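Local coordinates for endolysin (Escherichia coli O157 typing phage 15, PDB 7M5I), which probably degrades the host peptidoglycan as a lysozyme of glycosyl hydrolase family 24, contributing to bacterial lysis and release of phage particles, at residues D15-F20 with A90-T95. Residues are numbered along the deposited sequence; the frame is centred on the assembly and turned at random.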
loop_
_atom_site.group_PDB
_atom_site.type_symbol
_atom_site.label_atom_id
_atom_site.label_comp_id
_atom_site.label_asym_id
_atom_site.label_seq_id
_atom_site.Cartn_x
_atom_site.Cartn_y
_atom_site.Cartn_z
ATOM N N ASP A 15 10.160 0.328 -3.747
ATOM C CA ASP A 15 11.110 -0.118 -2.685
ATOM C C ASP A 15 10.400 -0.035 -1.328
ATOM O O ASP A 15 10.547 -0.940 -0.523
ATOM C CB ASP A 15 12.386 0.750 -2.681
ATOM C CG ASP A 15 13.396 0.634 -3.824
ATOM O OD1 ASP A 15 13.354 -0.340 -4.609
ATOM O OD2 ASP A 15 14.223 1.569 -3.918
ATOM N N ALA A 16 9.628 1.023 -1.052
ATOM C CA ALA A 16 8.911 1.195 0.217
ATOM C C ALA A 16 7.834 0.117 0.370
ATOM O O ALA A 16 7.727 -0.517 1.462
ATOM C CB ALA A 16 8.349 2.592 0.369
ATOM N N ILE A 17 7.067 -0.166 -0.669
ATOM C CA ILE A 17 6.003 -1.215 -0.576
ATOM C C ILE A 17 6.691 -2.557 -0.343
ATOM O O ILE A 17 6.180 -3.335 0.498
ATOM C CB ILE A 17 5.100 -1.183 -1.831
ATOM C CG1 ILE A 17 4.360 0.159 -1.830
ATOM C CG2 ILE A 17 4.158 -2.374 -1.788
ATOM C CD1 ILE A 17 3.433 0.379 -3.014
ATOM N N LYS A 18 7.791 -2.836 -1.039
ATOM C CA LYS A 18 8.562 -4.091 -0.818
ATOM C C LYS A 18 8.916 -4.172 0.663
ATOM O O LYS A 18 8.832 -5.251 1.264
ATOM C CB LYS A 18 9.810 -4.147 -1.699
ATOM C CG LYS A 18 9.551 -4.363 -3.180
ATOM C CD LYS A 18 10.838 -4.267 -3.943
ATOM C CE LYS A 18 10.742 -4.614 -5.403
ATOM N NZ LYS A 18 11.972 -4.200 -6.095
ATOM N N PHE A 19 9.446 -3.096 1.212
ATOM C CA PHE A 19 9.923 -3.022 2.610
ATOM C C PHE A 19 8.777 -3.312 3.580
ATOM O O PHE A 19 8.901 -4.111 4.528
ATOM C CB PHE A 19 10.531 -1.660 2.823
ATOM C CG PHE A 19 10.998 -1.425 4.243
ATOM C CD1 PHE A 19 10.143 -0.952 5.205
ATOM C CD2 PHE A 19 12.302 -1.695 4.583
ATOM C CE1 PHE A 19 10.595 -0.737 6.507
ATOM C CE2 PHE A 19 12.755 -1.475 5.890
ATOM C CZ PHE A 19 11.876 -1.049 6.847
ATOM N N PHE A 20 7.604 -2.722 3.330
ATOM C CA PHE A 20 6.403 -2.916 4.175
ATOM C C PHE A 20 5.857 -4.358 4.103
ATOM O O PHE A 20 5.357 -4.887 5.148
ATOM C CB PHE A 20 5.291 -1.934 3.796
ATOM C CG PHE A 20 5.642 -0.486 4.018
ATOM C CD1 PHE A 20 6.386 -0.060 5.142
ATOM C CD2 PHE A 20 5.179 0.474 3.132
ATOM C CE1 PHE A 20 6.697 1.278 5.307
ATOM C CE2 PHE A 20 5.496 1.813 3.301
ATOM C CZ PHE A 20 6.261 2.221 4.373
ATOM N N ALA A 90 3.254 7.638 -1.310
ATOM C CA ALA A 90 2.656 7.388 0.009
ATOM C C ALA A 90 1.190 6.999 -0.122
ATOM O O ALA A 90 0.728 6.032 0.540
ATOM C CB ALA A 90 2.830 8.553 0.926
ATOM N N LEU A 91 0.419 7.730 -0.925
ATOM C CA LEU A 91 -1.025 7.435 -1.098
ATOM C C LEU A 91 -1.192 6.059 -1.752
ATOM O O LEU A 91 -2.060 5.326 -1.302
ATOM C CB LEU A 91 -1.661 8.524 -1.970
ATOM C CG LEU A 91 -1.698 9.905 -1.309
ATOM C CD1 LEU A 91 -2.114 10.941 -2.355
ATOM C CD2 LEU A 91 -2.639 9.962 -0.123
ATOM N N VAL A 92 -0.329 5.690 -2.680
ATOM C CA VAL A 92 -0.440 4.337 -3.327
ATOM C C VAL A 92 -0.078 3.267 -2.300
ATOM O O VAL A 92 -0.860 2.331 -2.138
ATOM C CB VAL A 92 0.436 4.226 -4.585
ATOM C CG1 VAL A 92 0.508 2.787 -5.111
ATOM C CG2 VAL A 92 -0.122 5.121 -5.685
ATOM N N SER A 93 1.030 3.445 -1.565
ATOM C CA SER A 93 1.403 2.483 -0.476
ATOM C C SER A 93 0.218 2.258 0.486
ATOM O O SER A 93 -0.138 1.088 0.791
ATOM C CB SER A 93 2.625 2.912 0.233
ATOM O OG SER A 93 2.978 1.952 1.222
ATOM N N GLU A 94 -0.402 3.299 0.988
ATOM C CA GLU A 94 -1.489 3.170 1.975
ATOM C C GLU A 94 -2.718 2.532 1.315
ATOM O O GLU A 94 -3.353 1.614 1.963
ATOM C CB GLU A 94 -1.834 4.498 2.635
ATOM C CG GLU A 94 -2.948 4.356 3.648
ATOM C CD GLU A 94 -2.982 5.302 4.809
ATOM O OE1 GLU A 94 -3.930 5.221 5.643
ATOM O OE2 GLU A 94 -2.033 6.082 4.946
ATOM N N THR A 95 -3.056 2.955 0.091
ATOM C CA THR A 95 -4.242 2.411 -0.604
ATOM C C THR A 95 -4.030 0.908 -0.875
ATOM O O THR A 95 -5.003 0.150 -0.779
ATOM C CB THR A 95 -4.508 3.170 -1.920
ATOM O OG1 THR A 95 -4.643 4.544 -1.590
ATOM C CG2 THR A 95 -5.752 2.691 -2.618
#
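Val-92 meets Ile-17 through a single methyl pair, its CG1 lying 4.3 Å from Ile-17 CD1, a loose apolar touch at one side of the interface; Val-75 of helix 57-78 also packs on Val-92. Ser-93 comes next and carries most of the contact. Ile-17 points across at Ser-93: with CG1 anti to its own carbonyl carbon (chi1 -65°) and the chain stretched beyond, Ile-17 CD1 ends over the serine backbone, 3.9 Å from Ser-93 CA, and CG1 rests 3.9 Å from Ser-93 CB. The axes of 15-20 and 90-95 come to 10.1 Å and cross at -30°. This is the buried packing of helix 11-21 on helix 85-98 in the phage-lysozyme fold, and Ile-17 lies beside Glu-21, predicted to be an active-site proton donor/acceptor. Ser-93 OG, turned anti to its backbone N (chi1 -178°), sits near the plane of the Phe-20 ring, at the edge, 3.3 Å from both CD2 and CE2. The serine hydroxyl is hydrogen-bonded to Glu-149 OE2 on helix 140-155; the Phe-20 side chain also packs on Glu-149. One turn after Leu-91, Thr-95 OG1 donates a 2.7 Å hydrogen bond to Leu-91 O, reaching the carbonyl from the face opposite Thr-95 N, its second donor.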